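Local atomic coordinates of fatty acid synthase 1, isoform A (Drosophila melanogaster, PDB entry 6FN6), a protein that probably builds long-chain saturated fatty acids from acetyl-CoA and malonyl-CoA with NADPH, the present chain being its modifying region of dehydratase, enoylreductase and ketoreductase domains. Residues 265-269 with 546-551; 269-275 with 429-435. One frame throughout, in Å; residues are numbered along the deposited sequence.

How the contacts relate
From the N terminus, the chain passes through the double hotdog dehydratase and enters strand 257-268, which runs into short strand 270-271 through Asn-269, the residue both contacts share. Contact 2 closes the inner loop: with 153 residues between its segments, it sets 270-271 beside strand 426-433 at the border of an eight-stranded sheet. The chain then goes on into the pseudo-ketoreductase, where contact 1, with 276 residues between its segments, closes the outer loop around the first by bringing strand 549-557 against the end of 257-268. One continuous segment thus serves two sheets, and the contact centres lie only 11 Å apart.

Contact 1 of 2, residues 265-269 with 546-551; sequences QFVPN and KNGAWG
This is an antiparallel strand contact at the end of a pairing inside a large mixed sheet, where strand 257-268 finishes beside the start of strand 549-557. Pro-268 faces Gly-551 as a non-hydrogen-bonded pair, CA to CA 4.1 Å, a position where proline's missing N-H costs this pairing nothing. The axes of the short strand pieces 265-268 and 549-551 come within 5.6 Å, with 113° between their N-to-C directions, well short of straight antiparallel. One backbone hydrogen bond joins them, from Asn-269 N to Trp-550 O at 3.0 Å, and Pro-268 CA adds a CA-H...O contact of 3.5 Å to Trp-550 O. Asn-269, already in helical backbone conformation (-54/-42), ends the strand, and its OD1 is held by Gln-535.

Phe-266 (chi1 t, chi2 78°) points its ring into the hairpin, with Lys-546 CB over one face, 3.9 Å from the Phe-266 ring centroid in a CH-pi contact, and Ala-549 O at the edge, 3.3 Å from Phe-266 CZ. Gly-551 CA lies 3.4 Å from Phe-266 CE1; extended at -173/-166, it could carry no CB without striking Phe-266 CZ and Val-267 O.

Lys-546 to Ala-549 form a type I' turn, with Asn-547 (56/58) and Gly-548 (75/-5), both suited to positive phi, at its corners. This turn closes a two-residue beta-hairpin, whose second strand, 549-557, joins the pseudo-ketoreductase sheet to the strand arriving from the dehydratase.

Contact 2 of 2, residues 269-275 with 429-435; sequences NINTTDL and VQEQSLG
A parallel strand only two residues long, 270-271, is continued past its end by side-chain hydrogen bonds contributed by both segments. Ile-270 pairs with Glu-431 (CA to CA 4.6 Å) and Asn-271 with Gln-432 (4.9 Å). The hydrogen bonds step across in parallel fashion: Glu-431 N to Asn-269 O, 2.6 Å; Asn-271 N to Glu-431 O, 2.8 Å; Ser-433 N to Asn-271 O, 3.1 Å. Ile-270 and Glu-431 share one face, Ile-270 CD1 lying 3.7 Å from Glu-431 CB, while the Glu-431 carboxylate reaches Arg-418 and Tyr-413.

On the other face Asn-271 ND2 donates to Gln-432 OE1 at 2.8 Å. Gln-432 (t, p) uses both ends of its amide, its NE2 giving 2.9 Å bonds to Thr-273 O and to Ser-433 O. Asp-274 (m) then turns back: its OD1 accepts from Ser-433 OG at 2.8 Å and from Gly-435 N at 3.0 Å. The positive phi of Gly-435 (77/-150) is a conformation that favours glycine.

Strand 426-433 also pairs antiparallel with 438-445, where Val-429 and Gln-430 opposite Leu-442 form a classic beta bulge. The strand order, with 438-445 reversed beside 426-433, is consistent with a class I methyltransferase-like fold, as in the pseudo-methyltransferase of animal fatty acid synthases, bordered here by strand 270-271.

Contact 1 of 2, residues 265-269 with 546-551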
loop_
_atom_site.group_PDB
_atom_site.type_symbol
_atom_site.label_atom_id
_atom_site.label_comp_id
_atom_site.label_asym_id
_atom_site.label_seq_id
_atom_site.Cartn_x
_atom_site.Cartn_y
_atom_site.Cartn_z
ATOM N N GLN A 265 1.633 -41.741 -54.333
ATOM C CA GLN A 265 0.662 -42.347 -55.238
ATOM C C GLN A 265 1.342 -42.829 -56.515
ATOM O O GLN A 265 2.438 -42.382 -56.855
ATOM C CB GLN A 265 -0.460 -41.365 -55.587
ATOM C CG GLN A 265 -0.003 -40.083 -56.268
ATOM C CD GLN A 265 -1.156 -39.322 -56.897
ATOM O OE1 GLN A 265 -1.611 -38.308 -56.370
ATOM N NE2 GLN A 265 -1.636 -39.813 -58.035
ATOM N N PHE A 266 0.676 -43.735 -57.221
ATOM C CA PHE A 266 1.188 -44.255 -58.480
ATOM C C PHE A 266 0.916 -43.279 -59.619
ATOM O O PHE A 266 -0.227 -42.886 -59.853
ATOM C CB PHE A 266 0.562 -45.614 -58.795
ATOM C CG PHE A 266 0.980 -46.178 -60.122
ATOM C CD1 PHE A 266 2.222 -46.771 -60.276
ATOM C CD2 PHE A 266 0.133 -46.114 -61.215
ATOM C CE1 PHE A 266 2.611 -47.288 -61.494
ATOM C CE2 PHE A 266 0.515 -46.629 -62.436
ATOM C CZ PHE A 266 1.757 -47.217 -62.576
ATOM N N VAL A 267 1.979 -42.883 -60.312
ATOM C CA VAL A 267 1.872 -41.989 -61.456
ATOM C C VAL A 267 2.321 -42.731 -62.709
ATOM O O VAL A 267 3.498 -43.074 -62.833
ATOM C CB VAL A 267 2.703 -40.709 -61.251
ATOM C CG1 VAL A 267 2.574 -39.782 -62.458
ATOM C CG2 VAL A 267 2.282 -39.994 -59.982
ATOM N N PRO A 268 1.388 -42.998 -63.638
ATOM C CA PRO A 268 1.805 -43.632 -64.893
ATOM C C PRO A 268 2.816 -42.776 -65.648
ATOM O O PRO A 268 2.708 -41.549 -65.608
ATOM C CB PRO A 268 0.498 -43.752 -65.686
ATOM C CG PRO A 268 -0.587 -43.657 -64.677
ATOM C CD PRO A 268 -0.064 -42.761 -63.599
ATOM N N ASN A 269 3.778 -43.405 -66.317
ATOM C CA ASN A 269 4.702 -42.674 -67.175
ATOM C C ASN A 269 3.890 -41.855 -68.169
ATOM O O ASN A 269 4.208 -40.700 -68.456
ATOM C CB ASN A 269 5.650 -43.624 -67.908
ATOM C CG ASN A 269 6.583 -44.372 -66.968
ATOM O OD1 ASN A 269 6.886 -45.543 -67.190
ATOM N ND2 ASN A 269 7.064 -43.693 -65.931
ATOM N N LYS A 546 1.260 -51.367 -62.776
ATOM C CA LYS A 546 -0.026 -51.397 -62.088
ATOM C C LYS A 546 -1.171 -51.244 -63.090
ATOM O O LYS A 546 -1.356 -50.178 -63.674
ATOM C CB LYS A 546 -0.096 -50.304 -61.021
ATOM C CG LYS A 546 -1.329 -50.390 -60.139
ATOM C CD LYS A 546 -1.336 -49.305 -59.075
ATOM C CE LYS A 546 -2.615 -49.342 -58.252
ATOM N NZ LYS A 546 -2.712 -48.194 -57.309
ATOM N N ASN A 547 -1.927 -52.319 -63.286
ATOM C CA ASN A 547 -3.020 -52.340 -64.255
ATOM C C ASN A 547 -2.541 -51.968 -65.654
ATOM O O ASN A 547 -3.034 -51.014 -66.256
ATOM C CB ASN A 547 -4.141 -51.385 -63.829
ATOM C CG ASN A 547 -4.906 -51.881 -62.616
ATOM O OD1 ASN A 547 -5.732 -52.790 -62.717
ATOM N ND2 ASN A 547 -4.647 -51.276 -61.463
ATOM N N GLY A 548 -1.580 -52.729 -66.168
ATOM C CA GLY A 548 -1.163 -52.599 -67.551
ATOM C C GLY A 548 -0.309 -51.383 -67.855
ATOM O O GLY A 548 0.174 -51.232 -68.979
ATOM N N ALA A 549 -0.114 -50.520 -66.861
ATOM C CA ALA A 549 0.631 -49.283 -67.068
ATOM C C ALA A 549 1.890 -49.228 -66.213
ATOM O O ALA A 549 1.850 -49.468 -65.006
ATOM C CB ALA A 549 -0.253 -48.082 -66.768
ATOM N N TRP A 550 3.010 -48.913 -66.857
ATOM C CA TRP A 550 4.262 -48.691 -66.152
ATOM C C TRP A 550 4.243 -47.321 -65.495
ATOM O O TRP A 550 3.667 -46.374 -66.031
ATOM C CB TRP A 550 5.448 -48.805 -67.108
ATOM C CG TRP A 550 5.707 -50.203 -67.573
ATOM C CD1 TRP A 550 5.462 -50.713 -68.813
ATOM C CD2 TRP A 550 6.269 -51.274 -66.801
ATOM N NE1 TRP A 550 5.834 -52.034 -68.862
ATOM C CE2 TRP A 550 6.335 -52.402 -67.641
ATOM C CE3 TRP A 550 6.727 -51.384 -65.484
ATOM C CZ2 TRP A 550 6.835 -53.627 -67.207
ATOM C CZ3 TRP A 550 7.224 -52.602 -65.056
ATOM C CH2 TRP A 550 7.273 -53.707 -65.914
ATOM N N GLY A 551 4.879 -47.214 -64.334
ATOM C CA GLY A 551 4.945 -45.951 -63.627
ATOM C C GLY A 551 5.851 -45.985 -62.414
ATOM O O GLY A 551 6.639 -46.911 -62.231
#

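Contact 2 of 2, residues 269-275 with 429-435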
loop_
_atom_site.group_PDB
_atom_site.type_symbol
_atom_site.label_atom_id
_atom_site.label_comp_id
_atom_site.label_asym_id
_atom_site.label_seq_id
_atom_site.Cartn_x
_atom_site.Cartn_y
_atom_site.Cartn_z
ATOM N N ASN A 269 3.778 -43.405 -66.317
ATOM C CA ASN A 269 4.702 -42.674 -67.175
ATOM C C ASN A 269 3.890 -41.855 -68.169
ATOM O O ASN A 269 4.208 -40.700 -68.456
ATOM C CB ASN A 269 5.650 -43.624 -67.908
ATOM C CG ASN A 269 6.583 -44.372 -66.968
ATOM O OD1 ASN A 269 6.886 -45.543 -67.190
ATOM N ND2 ASN A 269 7.064 -43.693 -65.931
ATOM N N ILE A 270 2.843 -42.474 -68.704
ATOM C CA ILE A 270 1.921 -41.793 -69.597
ATOM C C ILE A 270 0.633 -41.509 -68.835
ATOM O O ILE A 270 -0.214 -42.388 -68.678
ATOM C CB ILE A 270 1.648 -42.618 -70.872
ATOM C CG1 ILE A 270 2.962 -43.124 -71.487
ATOM C CG2 ILE A 270 0.865 -41.790 -71.879
ATOM C CD1 ILE A 270 3.973 -42.035 -71.822
ATOM N N ASN A 271 0.494 -40.279 -68.355
ATOM C CA ASN A 271 -0.662 -39.905 -67.550
ATOM C C ASN A 271 -1.484 -38.855 -68.289
ATOM O O ASN A 271 -1.027 -37.732 -68.500
ATOM C CB ASN A 271 -0.211 -39.383 -66.185
ATOM C CG ASN A 271 -1.335 -39.348 -65.169
ATOM O OD1 ASN A 271 -2.367 -39.997 -65.340
ATOM N ND2 ASN A 271 -1.130 -38.602 -64.090
ATOM N N THR A 272 -2.700 -39.228 -68.675
ATOM C CA THR A 272 -3.576 -38.336 -69.429
ATOM C C THR A 272 -4.548 -37.609 -68.510
ATOM O O THR A 272 -5.466 -36.931 -68.974
ATOM C CB THR A 272 -4.385 -39.105 -70.487
ATOM O OG1 THR A 272 -5.220 -40.074 -69.842
ATOM C CG2 THR A 272 -3.454 -39.808 -71.471
ATOM N N THR A 273 -4.346 -37.759 -67.205
ATOM C CA THR A 273 -5.166 -37.069 -66.219
ATOM C C THR A 273 -4.317 -36.063 -65.451
ATOM O O THR A 273 -3.231 -36.390 -64.969
ATOM C CB THR A 273 -5.817 -38.051 -65.230
ATOM O OG1 THR A 273 -6.572 -39.032 -65.951
ATOM C CG2 THR A 273 -6.737 -37.312 -64.264
ATOM N N ASP A 274 -4.817 -34.838 -65.340
ATOM C CA ASP A 274 -4.121 -33.804 -64.589
ATOM C C ASP A 274 -3.926 -34.263 -63.149
ATOM O O ASP A 274 -4.781 -34.938 -62.579
ATOM C CB ASP A 274 -4.895 -32.485 -64.634
ATOM C CG ASP A 274 -4.913 -31.868 -66.018
ATOM O OD1 ASP A 274 -4.480 -32.540 -66.977
ATOM O OD2 ASP A 274 -5.374 -30.715 -66.148
ATOM N N LEU A 275 -2.787 -33.904 -62.573
ATOM C CA LEU A 275 -2.441 -34.335 -61.228
ATOM C C LEU A 275 -3.237 -33.564 -60.179
ATOM O O LEU A 275 -3.225 -33.914 -58.999
ATOM C CB LEU A 275 -0.939 -34.164 -60.989
ATOM C CG LEU A 275 -0.059 -35.112 -61.809
ATOM C CD1 LEU A 275 1.403 -34.672 -61.790
ATOM C CD2 LEU A 275 -0.197 -36.542 -61.304
ATOM N N VAL A 429 10.121 -40.632 -71.895
ATOM C CA VAL A 429 10.114 -41.387 -70.653
ATOM C C VAL A 429 8.771 -41.207 -69.963
ATOM O O VAL A 429 8.169 -42.175 -69.504
ATOM C CB VAL A 429 11.278 -40.967 -69.740
ATOM C CG1 VAL A 429 11.151 -41.615 -68.366
ATOM C CG2 VAL A 429 12.610 -41.332 -70.380
ATOM N N GLN A 430 8.308 -39.963 -69.883
ATOM C CA GLN A 430 7.008 -39.677 -69.291
ATOM C C GLN A 430 6.226 -38.679 -70.136
ATOM O O GLN A 430 6.805 -37.839 -70.823
ATOM C CB GLN A 430 7.168 -39.127 -67.869
ATOM C CG GLN A 430 7.563 -40.173 -66.838
ATOM C CD GLN A 430 7.164 -39.794 -65.424
ATOM O OE1 GLN A 430 6.831 -40.660 -64.613
ATOM N NE2 GLN A 430 7.198 -38.499 -65.119
ATOM N N GLU A 431 4.904 -38.784 -70.073
ATOM C CA GLU A 431 4.018 -37.806 -70.689
ATOM C C GLU A 431 2.897 -37.448 -69.728
ATOM O O GLU A 431 2.014 -38.262 -69.457
ATOM C CB GLU A 431 3.433 -38.331 -72.000
ATOM C CG GLU A 431 4.419 -38.358 -73.151
ATOM C CD GLU A 431 3.851 -39.029 -74.388
ATOM O OE1 GLU A 431 2.645 -39.355 -74.392
ATOM O OE2 GLU A 431 4.610 -39.218 -75.360
ATOM N N GLN A 432 2.948 -36.231 -69.201
ATOM C CA GLN A 432 1.937 -35.762 -68.266
ATOM C C GLN A 432 1.128 -34.633 -68.887
ATOM O O GLN A 432 1.682 -33.646 -69.374
ATOM C CB GLN A 432 2.582 -35.297 -66.955
ATOM C CG GLN A 432 1.614 -34.635 -65.974
ATOM C CD GLN A 432 0.455 -35.532 -65.591
ATOM O OE1 GLN A 432 0.646 -36.582 -64.974
ATOM N NE2 GLN A 432 -0.759 -35.123 -65.954
ATOM N N SER A 433 -0.187 -34.796 -68.877
ATOM C CA SER A 433 -1.083 -33.800 -69.441
ATOM C C SER A 433 -1.041 -32.532 -68.602
ATOM O O SER A 433 -0.886 -32.590 -67.381
ATOM C CB SER A 433 -2.515 -34.334 -69.511
ATOM O OG SER A 433 -3.011 -34.617 -68.215
ATOM N N LEU A 434 -1.160 -31.391 -69.271
ATOM C CA LEU A 434 -1.299 -30.108 -68.600
ATOM C C LEU A 434 -2.628 -29.530 -69.054
ATOM O O LEU A 434 -2.684 -28.533 -69.776
ATOM C CB LEU A 434 -0.136 -29.175 -68.943
ATOM C CG LEU A 434 1.245 -29.666 -68.498
ATOM C CD1 LEU A 434 2.349 -28.759 -69.017
ATOM C CD2 LEU A 434 1.309 -29.766 -66.980
ATOM N N GLY A 435 -3.702 -30.184 -68.623
ATOM C CA GLY A 435 -5.018 -29.912 -69.157
ATOM C C GLY A 435 -5.085 -30.587 -70.506
ATOM O O GLY A 435 -4.434 -31.608 -70.726
#